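Local coordinates for prophage MuSo2, 43 kDa tail protein (Shewanella oneidensis, PDB 3CDD) that probably serves as a structural component of the tail baseplate hub of a Mu-like prophage, assembling from three copies of the chain, at residues L9-K14 and Q59-T64; S111-N116 and R146-Q151; R208-K213 and Q274-K279; N302-V307 and D315-I320. All coordinates share one frame; numbering follows the deposited sequence. Where two conformers were deposited one is given.

Contact 1 (L9-K14 and Q59-T64); sequences LKAGGK and QGQACT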
loop_
_atom_site.group_PDB
_atom_site.type_symbol
_atom_site.label_atom_id
_atom_site.label_comp_id
_atom_site.label_asym_id
_atom_site.label_seq_id
_atom_site.Cartn_x
_atom_site.Cartn_y
_atom_site.Cartn_z
ATOM N N LEU A 9 -23.667 21.116 9.731
ATOM C CA LEU A 9 -23.891 19.714 9.998
ATOM C C LEU A 9 -24.933 19.599 11.101
ATOM O O LEU A 9 -24.792 20.210 12.182
ATOM C CB LEU A 9 -22.600 19.023 10.431
ATOM C CG LEU A 9 -22.742 17.531 10.751
ATOM C CD1 LEU A 9 -21.652 16.717 10.053
ATOM C CD2 LEU A 9 -22.754 17.273 12.246
ATOM N N LYS A 10 -25.966 18.807 10.823
ATOM C CA LYS A 10 -26.987 18.467 11.809
ATOM C C LYS A 10 -26.850 16.977 12.153
ATOM O O LYS A 10 -26.804 16.133 11.266
ATOM C CB LYS A 10 -28.387 18.765 11.265
ATOM C CG LYS A 10 -28.671 20.257 10.982
ATOM C CD LYS A 10 -30.160 20.483 10.663
ATOM C CE LYS A 10 -30.419 21.886 10.133
ATOM N NZ LYS A 10 -31.854 22.106 9.742
ATOM N N ALA A 11 -26.758 16.675 13.445
ATOM C CA ALA A 11 -26.739 15.300 13.944
ATOM C C ALA A 11 -27.262 15.305 15.374
ATOM O O ALA A 11 -26.846 16.127 16.184
ATOM C CB ALA A 11 -25.322 14.726 13.900
ATOM N N GLY A 12 -28.182 14.396 15.686
ATOM C CA GLY A 12 -28.698 14.275 17.057
ATOM C C GLY A 12 -29.561 15.433 17.556
ATOM O O GLY A 12 -29.608 15.705 18.763
ATOM N N GLY A 13 -30.253 16.107 16.636
ATOM C CA GLY A 13 -31.073 17.272 16.994
ATOM C C GLY A 13 -30.212 18.500 17.277
ATOM O O GLY A 13 -30.715 19.536 17.727
ATOM N N LYS A 14 -28.913 18.374 17.001
ATOM C CA LYS A 14 -27.949 19.444 17.233
ATOM C C LYS A 14 -27.431 20.037 15.920
ATOM O O LYS A 14 -27.507 19.412 14.869
ATOM C CB LYS A 14 -26.801 18.944 18.104
ATOM C CG LYS A 14 -27.288 18.344 19.422
ATOM C CD LYS A 14 -26.160 18.122 20.408
ATOM C CE LYS A 14 -26.691 17.523 21.716
ATOM N NZ LYS A 14 -27.573 18.440 22.519
ATOM N N GLN A 59 -20.434 8.358 16.884
ATOM C CA GLN A 59 -20.329 7.479 15.701
ATOM C C GLN A 59 -21.641 6.705 15.496
ATOM O O GLN A 59 -22.276 6.308 16.463
ATOM C CB GLN A 59 -19.137 6.517 15.834
ATOM C CG GLN A 59 -19.230 5.464 16.960
ATOM C CD GLN A 59 -18.750 5.951 18.317
ATOM O OE1 GLN A 59 -18.545 7.153 18.540
ATOM N NE2 GLN A 59 -18.574 5.011 19.245
ATOM N N GLY A 60 -22.060 6.519 14.247
ATOM C CA GLY A 60 -23.333 5.859 13.974
ATOM C C GLY A 60 -24.518 6.779 13.740
ATOM O O GLY A 60 -25.490 6.387 13.107
ATOM N N GLN A 61 -24.420 8.016 14.221
ATOM C CA GLN A 61 -25.515 8.996 14.165
ATOM C C GLN A 61 -25.938 9.360 12.739
ATOM O O GLN A 61 -25.083 9.584 11.903
ATOM C CB GLN A 61 -25.041 10.276 14.854
ATOM C CG GLN A 61 -26.126 11.074 15.518
ATOM C CD GLN A 61 -26.719 10.352 16.704
ATOM O OE1 GLN A 61 -27.915 10.052 16.741
ATOM N NE2 GLN A 61 -25.871 10.045 17.679
ATOM N N ALA A 62 -27.242 9.445 12.477
ATOM C CA ALA A 62 -27.746 10.050 11.234
ATOM C C ALA A 62 -27.342 11.518 11.162
ATOM O O ALA A 62 -27.340 12.226 12.172
ATOM C CB ALA A 62 -29.253 9.912 11.111
ATOM N N CYS A 63 -27.064 11.966 9.944
ATOM C CA CYS A 63 -26.249 13.129 9.699
ATOM C C CYS A 63 -26.678 13.829 8.395
ATOM O O CYS A 63 -26.944 13.159 7.390
ATOM C CB CYS A 63 -24.814 12.619 9.528
ATOM S SG CYS A 63 -23.653 13.872 9.667
ATOM N N THR A 64 -26.731 15.162 8.402
ATOM C CA THR A 64 -26.878 15.942 7.154
ATOM C C THR A 64 -25.921 17.124 7.100
ATOM O O THR A 64 -25.613 17.745 8.126
ATOM C CB THR A 64 -28.327 16.465 6.905
ATOM O OG1 THR A 64 -28.666 17.469 7.875
ATOM C CG2 THR A 64 -29.352 15.328 6.950
HETATM O O HOH W 1 -28.843 12.140 14.193
#
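K10 and T64 join their flat peptide groups through a pair of backbone hydrogen bonds, each N-H coming in within the plane of the carbonyl it meets: K10 N gives its hydrogen to T64 O at 2.9 Å and T64 N returns one to K10 O at 3.0 Å. The faces of the strand pair carry different side chains. On one, C63 SG, swung anti to its backbone N (chi1 -164°), comes to 3.5 Å from L9 CD1; L37 and F35 of strand 34-42 pack against this buried pair. On the other, T64 OG1 lies 3.6 Å from K10 CB, while the extended K10 chain leads away from strand 62-64. At the end of the pairing, A62 O and G12 N do not bond directly: a water accepts from G12 N at 2.8 Å, with a weak link to Q61 OE1, and also lies close to A62 O, at a modelled distance too short to lean on. Q61 CG closes this corner against A11 CB at 4.1 Å. A11 and K14 bond to each other, N to O both ways, across a type I' turn through G12 and G13, typical of a tight two-residue beta hairpin, here within the GpP-like N-terminal domain, where strand 7-11 pairs antiparallel with both 14-16 and 62-67.

Contact 2 (S111-N116 and R146-Q151); sequences SGQFNN and RIQIEQ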
loop_
_atom_site.group_PDB
_atom_site.type_symbol
_atom_site.label_atom_id
_atom_site.label_comp_id
_atom_site.label_asym_id
_atom_site.label_seq_id
_atom_site.Cartn_x
_atom_site.Cartn_y
_atom_site.Cartn_z
ATOM N N SER A 111 -35.665 -16.071 0.561
ATOM C CA SER A 111 -35.896 -16.965 -0.576
ATOM C C SER A 111 -34.669 -17.057 -1.499
ATOM O O SER A 111 -34.573 -17.962 -2.328
ATOM C CB SER A 111 -37.169 -16.588 -1.356
ATOM O OG SER A 111 -36.961 -15.496 -2.244
ATOM N N GLY A 112 -33.757 -16.096 -1.355
ATOM C CA GLY A 112 -32.427 -16.136 -1.983
ATOM C C GLY A 112 -32.352 -15.999 -3.491
ATOM O O GLY A 112 -31.290 -16.232 -4.077
ATOM N N GLN A 113 -33.469 -15.625 -4.120
ATOM C CA GLN A 113 -33.514 -15.453 -5.573
ATOM C C GLN A 113 -34.688 -14.603 -6.041
ATOM O O GLN A 113 -35.767 -14.623 -5.445
ATOM C CB GLN A 113 -33.503 -16.811 -6.300
ATOM C CG GLN A 113 -34.832 -17.517 -6.378
ATOM C CD GLN A 113 -34.731 -18.863 -7.071
ATOM O OE1 GLN A 113 -35.358 -19.090 -8.115
ATOM N NE2 GLN A 113 -33.938 -19.769 -6.493
ATOM N N PHE A 114 -34.464 -13.857 -7.117
ATOM C CA PHE A 114 -35.507 -13.021 -7.720
ATOM C C PHE A 114 -35.928 -13.599 -9.064
ATOM O O PHE A 114 -35.081 -13.951 -9.888
ATOM C CB PHE A 114 -35.026 -11.567 -7.878
ATOM C CG PHE A 114 -34.497 -10.966 -6.603
ATOM C CD1 PHE A 114 -33.138 -11.002 -6.315
ATOM C CD2 PHE A 114 -35.365 -10.383 -5.674
ATOM C CE1 PHE A 114 -32.652 -10.460 -5.122
ATOM C CE2 PHE A 114 -34.889 -9.841 -4.485
ATOM C CZ PHE A 114 -33.532 -9.881 -4.207
ATOM N N ASN A 115 -37.242 -13.679 -9.275
ATOM C CA ASN A 115 -37.825 -14.297 -10.464
ATOM C C ASN A 115 -38.536 -13.274 -11.324
ATOM O O ASN A 115 -39.507 -12.655 -10.883
ATOM C CB ASN A 115 -38.846 -15.380 -10.069
ATOM C CG ASN A 115 -38.338 -16.299 -8.984
ATOM O OD1 ASN A 115 -37.348 -17.010 -9.168
ATOM N ND2 ASN A 115 -39.016 -16.297 -7.841
ATOM N N ASN A 116 -38.061 -13.112 -12.555
ATOM C CA ASN A 116 -38.730 -12.273 -13.565
ATOM C C ASN A 116 -38.900 -10.823 -13.106
ATOM O O ASN A 116 -39.924 -10.184 -13.356
ATOM C CB ASN A 116 -40.064 -12.909 -13.997
ATOM C CG ASN A 116 -39.873 -14.289 -14.593
ATOM O OD1 ASN A 116 -39.105 -14.457 -15.541
ATOM N ND2 ASN A 116 -40.575 -15.289 -14.049
ATOM N N ARG A 146 -34.057 -15.174 -13.812
ATOM C CA ARG A 146 -33.684 -15.712 -12.509
ATOM C C ARG A 146 -32.304 -15.253 -12.068
ATOM O O ARG A 146 -31.309 -15.472 -12.765
ATOM C CB ARG A 146 -33.764 -17.241 -12.480
ATOM C CG ARG A 146 -33.563 -17.821 -11.087
ATOM C CD ARG A 146 -33.722 -19.327 -11.073
ATOM N NE ARG A 146 -32.536 -20.017 -11.573
ATOM C CZ ARG A 146 -32.213 -21.275 -11.268
ATOM N NH1 ARG A 146 -32.975 -22.004 -10.444
ATOM N NH2 ARG A 146 -31.115 -21.815 -11.790
ATOM N N ILE A 147 -32.281 -14.623 -10.892
ATOM C CA ILE A 147 -31.080 -14.061 -10.265
ATOM C C ILE A 147 -30.920 -14.681 -8.883
ATOM O O ILE A 147 -31.815 -14.592 -8.052
ATOM C CB ILE A 147 -31.194 -12.508 -10.104
ATOM C CG1 ILE A 147 -31.333 -11.811 -11.463
ATOM C CG2 ILE A 147 -30.037 -11.914 -9.242
ATOM C CD1 ILE A 147 -30.145 -11.967 -12.388
ATOM N N GLN A 148 -29.784 -15.317 -8.648
ATOM C CA GLN A 148 -29.488 -15.839 -7.328
ATOM C C GLN A 148 -28.476 -14.990 -6.557
ATOM O O GLN A 148 -27.419 -14.625 -7.082
ATOM C CB GLN A 148 -29.013 -17.278 -7.422
ATOM C CG GLN A 148 -30.093 -18.256 -7.055
ATOM C CD GLN A 148 -29.884 -19.613 -7.681
ATOM O OE1 GLN A 148 -29.561 -19.723 -8.867
ATOM N NE2 GLN A 148 -30.079 -20.656 -6.894
ATOM N N ILE A 149 -28.818 -14.677 -5.310
ATOM C CA ILE A 149 -27.902 -13.975 -4.423
ATOM C C ILE A 149 -26.678 -14.843 -4.168
ATOM O O ILE A 149 -26.803 -15.951 -3.663
ATOM C CB ILE A 149 -28.549 -13.646 -3.053
ATOM C CG1 ILE A 149 -29.981 -13.108 -3.204
ATOM C CG2 ILE A 149 -27.628 -12.726 -2.229
ATOM C CD1 ILE A 149 -30.123 -11.957 -4.160
ATOM N N GLU A 150 -25.498 -14.339 -4.525
ATOM C CA GLU A 150 -24.251 -15.011 -4.178
ATOM C C GLU A 150 -24.059 -14.949 -2.660
ATOM O O GLU A 150 -24.664 -14.109 -1.983
ATOM C CB GLU A 150 -23.070 -14.394 -4.931
ATOM C CG GLU A 150 -22.991 -14.830 -6.396
ATOM C CD GLU A 150 -22.370 -13.774 -7.308
ATOM O OE1 GLU A 150 -21.287 -13.241 -6.965
ATOM O OE2 GLU A 150 -22.960 -13.483 -8.380
ATOM N N GLN A 151 -23.243 -15.850 -2.124
ATOM C CA GLN A 151 -23.050 -15.948 -0.679
ATOM C C GLN A 151 -22.468 -14.652 -0.135
ATOM O O GLN A 151 -21.348 -14.271 -0.502
ATOM C CB GLN A 151 -22.086 -17.087 -0.328
ATOM C CG GLN A 151 -22.617 -18.499 -0.452
ATOM C CD GLN A 151 -21.612 -19.540 0.061
ATOM O OE1 GLN A 151 -20.587 -19.192 0.667
ATOM N NE2 GLN A 151 -21.903 -20.812 -0.181
HETATM O O HOH W 2 -29.043 -18.162 -3.584
#
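F114 and I147 exchange the central backbone hydrogen bonds of a short antiparallel ladder: F114 N reaches I147 O at 2.9 Å and I147 N reaches F114 O at 3.0 Å, both donors in the plane of the accepting carbonyl. Past this pair the bonding relaxes. I149 N meets G112 O at 3.2 Å from well above the carbonyl plane (40° out of it), and a water donates to the same G112 O and to I149 O, so G112 O is gripped twice, by I149 N and by the water, where the strands part. Weaker CA-H...O contacts fill the gaps between the stronger bonds: Q113 CA lies 3.1 Å from I147 O, and R146 CA approaches F114 O. Polar side chains share the outer face. Q113 and Q148 run side by side in the same direction, touching through Q113 CB and Q148 CG at 3.8 Å, and Q148 OE1 stands 3.8 Å above one face of the R146 guanidinium, off toward its rim. F114 and I147 share the other face, F114 CD1 4.4 Å from I147 CG2. Beyond strand 146-148, I149 CG1 lies against the G112 carbonyl, and the I149 end sits beside the F114 ring, although their modelled separation is too short to be trusted. The F114 ring stacks on Y109 and reaches helices 119-127 and 155-164, touching I122, I125 and V126 of the first and L158 of the second; I147 adds contacts to L158 and L162, so F114 meets both helices while I147 packs on 155-164.

Contact 3 (R208-K213 and Q274-K279); sequences RQRFSK and QRSIGK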
loop_
_atom_site.group_PDB
_atom_site.type_symbol
_atom_site.label_atom_id
_atom_site.label_comp_id
_atom_site.label_asym_id
_atom_site.label_seq_id
_atom_site.Cartn_x
_atom_site.Cartn_y
_atom_site.Cartn_z
ATOM N N ARG A 208 0.028 4.148 -20.369
ATOM C CA ARG A 208 0.552 2.991 -19.619
ATOM C C ARG A 208 -0.448 1.828 -19.644
ATOM O O ARG A 208 -0.055 0.666 -19.716
ATOM C CB ARG A 208 0.905 3.354 -18.163
ATOM C CG ARG A 208 2.204 4.138 -17.993
ATOM C CD ARG A 208 2.343 4.780 -16.585
ATOM N NE ARG A 208 3.348 5.857 -16.565
ATOM C CZ ARG A 208 4.666 5.688 -16.418
ATOM N NH1 ARG A 208 5.189 4.464 -16.234
ATOM N NH2 ARG A 208 5.473 6.759 -16.444
ATOM N N GLN A 209 -1.737 2.151 -19.623
ATOM C CA GLN A 209 -2.776 1.124 -19.548
ATOM C C GLN A 209 -3.629 1.078 -20.801
ATOM O O GLN A 209 -4.699 0.485 -20.802
ATOM C CB GLN A 209 -3.612 1.287 -18.272
ATOM C CG GLN A 209 -2.776 1.105 -17.007
ATOM C CD GLN A 209 -3.536 1.421 -15.725
ATOM O OE1 GLN A 209 -4.042 2.537 -15.541
ATOM N NE2 GLN A 209 -3.604 0.439 -14.818
ATOM N N ARG A 210 -3.122 1.698 -21.871
ATOM C CA ARG A 210 -3.768 1.745 -23.172
ATOM C C ARG A 210 -3.156 0.714 -24.081
ATOM O O ARG A 210 -1.926 0.443 -23.999
ATOM C CB ARG A 210 -3.633 3.142 -23.806
ATOM C CG ARG A 210 -4.407 4.269 -23.076
ATOM C CD ARG A 210 -5.875 4.020 -23.066
ATOM N NE ARG A 210 -6.460 4.192 -24.397
ATOM C CZ ARG A 210 -6.788 5.369 -24.924
ATOM N NH1 ARG A 210 -6.599 6.486 -24.232
ATOM N NH2 ARG A 210 -7.302 5.434 -26.145
ATOM N N PHE A 211 -4.001 0.099 -24.921
ATOM C CA PHE A 211 -3.540 -0.984 -25.818
ATOM C C PHE A 211 -4.152 -0.825 -27.195
ATOM O O PHE A 211 -5.214 -0.247 -27.316
ATOM C CB PHE A 211 -3.806 -2.373 -25.223
ATOM C CG PHE A 211 -3.139 -2.591 -23.884
ATOM C CD1 PHE A 211 -3.796 -2.240 -22.706
ATOM C CD2 PHE A 211 -1.845 -3.130 -23.803
ATOM C CE1 PHE A 211 -3.190 -2.427 -21.463
ATOM C CE2 PHE A 211 -1.237 -3.301 -22.572
ATOM C CZ PHE A 211 -1.905 -2.946 -21.392
ATOM N N SER A 212 -3.453 -1.314 -28.218
ATOM C CA SER A 212 -3.879 -1.186 -29.614
ATOM C C SER A 212 -4.951 -2.195 -29.985
ATOM O O SER A 212 -5.767 -1.955 -30.875
ATOM C CB SER A 212 -2.687 -1.322 -30.574
ATOM O OG SER A 212 -1.992 -2.539 -30.370
ATOM N N LYS A 213 -4.932 -3.331 -29.297
ATOM C CA LYS A 213 -5.858 -4.425 -29.566
ATOM C C LYS A 213 -6.163 -5.204 -28.287
ATOM O O LYS A 213 -5.249 -5.612 -27.566
ATOM C CB LYS A 213 -5.269 -5.353 -30.627
ATOM C CG LYS A 213 -6.307 -6.277 -31.284
ATOM C CD LYS A 213 -5.704 -7.049 -32.443
ATOM C CE LYS A 213 -5.916 -6.310 -33.758
ATOM N NZ LYS A 213 -5.338 -7.031 -34.928
ATOM N N GLN A 274 -13.115 0.638 -23.213
ATOM C CA GLN A 274 -13.757 1.766 -22.562
ATOM C C GLN A 274 -13.230 2.012 -21.150
ATOM O O GLN A 274 -13.094 3.163 -20.729
ATOM C CB GLN A 274 -15.282 1.598 -22.578
ATOM C CG GLN A 274 -16.008 2.770 -23.222
ATOM C CD GLN A 274 -15.177 3.480 -24.316
ATOM O OE1 GLN A 274 -15.130 4.720 -24.365
ATOM N NE2 GLN A 274 -14.515 2.698 -25.185
ATOM N N ARG A 275 -12.915 0.936 -20.433
ATOM C CA ARG A 275 -12.379 1.046 -19.081
ATOM C C ARG A 275 -10.940 1.573 -19.059
ATOM O O ARG A 275 -10.581 2.335 -18.163
ATOM C CB ARG A 275 -12.450 -0.301 -18.367
ATOM C CG ARG A 275 -11.823 -0.302 -16.976
ATOM C CD ARG A 275 -11.805 -1.694 -16.378
ATOM N NE ARG A 275 -13.086 -2.042 -15.769
ATOM C CZ ARG A 275 -13.378 -1.867 -14.483
ATOM N NH1 ARG A 275 -12.482 -1.343 -13.652
ATOM N NH2 ARG A 275 -14.567 -2.223 -14.022
ATOM N N SER A 276 -10.127 1.157 -20.032
ATOM C CA SER A 276 -8.726 1.562 -20.089
ATOM C C SER A 276 -8.606 3.031 -20.478
ATOM O O SER A 276 -7.661 3.713 -20.065
ATOM C CB SER A 276 -7.926 0.694 -21.058
ATOM O OG SER A 276 -8.233 0.999 -22.407
ATOM N N ILE A 277 -9.559 3.503 -21.276
ATOM C CA ILE A 277 -9.616 4.909 -21.658
ATOM C C ILE A 277 -9.924 5.799 -20.438
ATOM O O ILE A 277 -9.192 6.748 -20.171
ATOM C CB ILE A 277 -10.584 5.154 -22.837
ATOM C CG1 ILE A 277 -10.078 4.433 -24.095
ATOM C CG2 ILE A 277 -10.726 6.647 -23.102
ATOM C CD1 ILE A 277 -11.105 4.353 -25.253
ATOM N N GLY A 278 -10.969 5.467 -19.683
ATOM C CA GLY A 278 -11.295 6.202 -18.466
ATOM C C GLY A 278 -10.217 6.174 -17.394
ATOM O O GLY A 278 -10.042 7.142 -16.641
ATOM N N LYS A 279 -9.494 5.062 -17.323
ATOM C CA LYS A 279 -8.429 4.871 -16.344
ATOM C C LYS A 279 -7.125 5.571 -16.761
ATOM O O LYS A 279 -6.183 5.689 -15.964
ATOM C CB LYS A 279 -8.173 3.373 -16.190
ATOM C CG LYS A 279 -7.797 2.920 -14.796
ATOM C CD LYS A 279 -8.250 1.471 -14.606
ATOM C CE LYS A 279 -7.150 0.616 -13.997
ATOM N NZ LYS A 279 -7.414 -0.828 -14.252
HETATM O O HOH W 3 -6.699 1.452 -24.793
#
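R210 and I277 form the close part of this contact. The guanidinium lies flat under the isoleucine, with I277 CG1 3.4 Å above its plane and over its centre. Bends at chi2 (-62°) and chi3 (-71°) curl the arginine chain back toward the helix, and its CD passes 3.5 Å from S276 O. Beside it S276 CB abuts Q209 O at 3.2 Å. No direct hydrogen bond joins the two segments; one water does the work, accepting from R210 NE at 2.8 Å and from F211 N at 3.0 Å while bonding S276 OG at 2.9 Å. It sits at the guanidinium edge, in plane, and helps fix the rotation of that group. R210 NH2 makes salt bridges with E245 and D243, which probably balance its buried charge, and S276 OG also bonds R273 O, one helical turn earlier. The exposed side is looser: Q209 and K279 touch mainly through Q209 NE2 and K279 CE at 3.6 Å, without a polar bond between them. R208, on the same loop, forms a salt bridge with D79 of the third subunit. R250, just ahead of strand 251-255, bonds R210 O through its NE and also pairs with S212 through the backbone. Segment 208-213 is thus the loop between strands 200-206 and 213-217, lying against the C-terminal part of helix 262-278.

Contact 4 (N302-V307 and D315-I320); sequences NTLVPV and DEEMLI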
loop_
_atom_site.group_PDB
_atom_site.type_symbol
_atom_site.label_atom_id
_atom_site.label_comp_id
_atom_site.label_asym_id
_atom_site.label_seq_id
_atom_site.Cartn_x
_atom_site.Cartn_y
_atom_site.Cartn_z
ATOM N N ASN A 302 -22.849 14.059 -12.957
ATOM C CA ASN A 302 -23.664 13.608 -14.092
ATOM C C ASN A 302 -24.384 14.769 -14.755
ATOM O O ASN A 302 -25.587 14.701 -15.044
ATOM C CB ASN A 302 -24.643 12.510 -13.670
ATOM C CG ASN A 302 -25.089 11.654 -14.832
ATOM O OD1 ASN A 302 -24.419 11.617 -15.877
ATOM N ND2 ASN A 302 -26.231 10.960 -14.673
ATOM N N THR A 303 -23.646 15.853 -14.957
ATOM C CA THR A 303 -24.088 16.934 -15.817
ATOM C C THR A 303 -22.966 17.254 -16.785
ATOM O O THR A 303 -21.786 16.963 -16.506
ATOM C CB THR A 303 -24.522 18.216 -15.046
ATOM O OG1 THR A 303 -23.503 18.613 -14.128
ATOM C CG2 THR A 303 -25.860 18.010 -14.290
ATOM N N LEU A 304 -23.334 17.828 -17.928
ATOM C CA LEU A 304 -22.381 18.104 -18.988
ATOM C C LEU A 304 -21.899 19.557 -18.914
ATOM O O LEU A 304 -22.699 20.491 -18.680
ATOM C CB LEU A 304 -23.016 17.819 -20.371
ATOM C CG LEU A 304 -23.361 16.385 -20.814
ATOM C CD1 LEU A 304 -24.075 16.419 -22.147
ATOM C CD2 LEU A 304 -22.125 15.501 -20.918
ATOM N N VAL A 305 -20.596 19.729 -19.136
ATOM C CA VAL A 305 -19.946 21.029 -19.033
ATOM C C VAL A 305 -18.958 21.222 -20.214
ATOM O O VAL A 305 -18.038 20.425 -20.385
ATOM C CB VAL A 305 -19.283 21.172 -17.622
ATOM C CG1 VAL A 305 -18.068 20.251 -17.479
ATOM C CG2 VAL A 305 -18.903 22.600 -17.346
ATOM N N PRO A 306 -19.185 22.233 -21.080
ATOM C CA PRO A 306 -18.129 22.463 -22.081
ATOM C C PRO A 306 -16.773 22.786 -21.433
ATOM O O PRO A 306 -16.702 23.443 -20.404
ATOM C CB PRO A 306 -18.648 23.662 -22.899
ATOM C CG PRO A 306 -20.129 23.658 -22.706
ATOM C CD PRO A 306 -20.328 23.153 -21.270
ATOM N N VAL A 307 -15.699 22.292 -22.016
ATOM C CA VAL A 307 -14.372 22.535 -21.443
ATOM C C VAL A 307 -13.533 23.137 -22.574
ATOM O O VAL A 307 -13.435 22.544 -23.643
ATOM C CB VAL A 307 -13.788 21.241 -20.788
ATOM C CG1 VAL A 307 -12.321 21.408 -20.330
ATOM C CG2 VAL A 307 -14.668 20.793 -19.603
ATOM N N ASP A 315 -10.991 20.602 -25.673
ATOM C CA ASP A 315 -12.028 21.395 -26.309
ATOM C C ASP A 315 -13.158 20.454 -26.711
ATOM O O ASP A 315 -13.290 20.082 -27.881
ATOM C CB ASP A 315 -11.472 22.144 -27.521
ATOM C CG ASP A 315 -12.423 23.233 -28.036
ATOM O OD1 ASP A 315 -13.537 23.408 -27.488
ATOM O OD2 ASP A 315 -12.037 23.918 -29.002
ATOM N N GLU A 316 -13.951 20.060 -25.716
ATOM C CA GLU A 316 -15.097 19.162 -25.885
ATOM C C GLU A 316 -16.045 19.326 -24.687
ATOM O O GLU A 316 -15.683 19.917 -23.668
ATOM C CB GLU A 316 -14.647 17.697 -26.059
ATOM C CG GLU A 316 -13.860 17.135 -24.888
ATOM C CD GLU A 316 -12.947 15.960 -25.253
ATOM O OE1 GLU A 316 -12.506 15.865 -26.418
ATOM O OE2 GLU A 316 -12.645 15.137 -24.356
ATOM N N GLU A 317 -17.270 18.845 -24.827
ATOM C CA GLU A 317 -18.222 18.893 -23.726
ATOM C C GLU A 317 -17.917 17.673 -22.894
ATOM O O GLU A 317 -17.808 16.571 -23.438
ATOM C CB GLU A 317 -19.654 18.868 -24.247
ATOM C CG GLU A 317 -20.636 19.580 -23.335
ATOM C CD GLU A 317 -22.026 19.682 -23.925
ATOM O OE1 GLU A 317 -22.323 18.967 -24.912
ATOM O OE2 GLU A 317 -22.835 20.481 -23.392
HETATM N N MSE A 318 -17.755 17.870 -21.585
HETATM C CA MSE A 318 -17.350 16.799 -20.689
HETATM C C MSE A 318 -18.449 16.471 -19.691
HETATM O O MSE A 318 -19.357 17.275 -19.469
HETATM C CB MSE A 318 -16.070 17.194 -19.940
HETATM C CG MSE A 318 -14.947 17.658 -20.860
HETATM SE SE MSE A 318 -13.862 16.214 -21.522
HETATM C CE MSE A 318 -12.431 16.422 -20.258
ATOM N N LEU A 319 -18.361 15.289 -19.092
ATOM C CA LEU A 319 -19.297 14.891 -18.051
ATOM C C LEU A 319 -18.655 15.062 -16.673
ATOM O O LEU A 319 -17.535 14.611 -16.453
ATOM C CB LEU A 319 -19.742 13.436 -18.250
ATOM C CG LEU A 319 -20.885 13.023 -17.297
ATOM C CD1 LEU A 319 -22.236 13.531 -17.806
ATOM C CD2 LEU A 319 -20.903 11.519 -17.031
ATOM N N ILE A 320 -19.360 15.705 -15.748
ATOM C CA ILE A 320 -18.858 15.770 -14.371
ATOM C C ILE A 320 -19.046 14.422 -13.688
ATOM O O ILE A 320 -20.173 14.007 -13.415
ATOM C CB ILE A 320 -19.516 16.888 -13.520
ATOM C CG1 ILE A 320 -19.301 18.260 -14.178
ATOM C CG2 ILE A 320 -18.974 16.827 -12.072
ATOM C CD1 ILE A 320 -19.889 19.424 -13.395
HETATM O O HOH W 4 -15.422 23.129 -25.690
#
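V307 O is gripped from across a beta hairpin and by solvent: E316 N donates to it at 3.3 Å, a water at 2.9 Å, and D315 CA makes a C-H...O contact at 3.2 Å. That water also donates to D315 OD1, so it bridges the two strands beside the corner at E316. Five further backbone bonds run down the antiparallel strands, the shortest from N302 N to I320 O at 2.7 Å. I320 N points almost straight at T303 O (177° at the hydrogen), whereas M318 N meets V305 O from above the carbonyl plane, 44° out of it. On one face V305 and selenomethionine M318 pack on V338 of strand 331-339, and V307 CG2 meets M318 CG. V305 CG1, set between its backbone N and carbonyl carbon (chi1 70°), touches I320 CG1 at 4.0 Å, the two side chains crossing at about a right angle. P306 and E317 share the other face and run side by side; the E317 chain passes the proline ring, and its OE2 forms a salt bridge with K187. Both strands belong to the GpP fourth domain, of the phage-barrel clan. Toward the N302 end, L319 CD1 lodges between L304 CD2 at 3.7 Å and N302 OD1 at 3.5 Å, an oxygen that accepts its hydrogen bond from S184 N.

From the N terminus the four contacts follow in series, none enclosing or crossing another. Contact 1 pairs strands 7-11 and 62-67, closing a loop of 44 residues within the N-terminal domain. Contact 2 closes 29 residues of the gp44-like second domain around helix 119-127, its centre about 35 Å from that of contact 1. Contact 3 spans the longest loop, 60 residues, bringing the segment after strand 200-206 to the end of helix 262-278. Contact 4 closes only seven residues, as a hairpin. Its strand 317-328 also pairs with 21-27, linking the C-terminal part back to the N-terminal domain. Contacts 3 and 4 come nearest, about 9 Å between closest atoms.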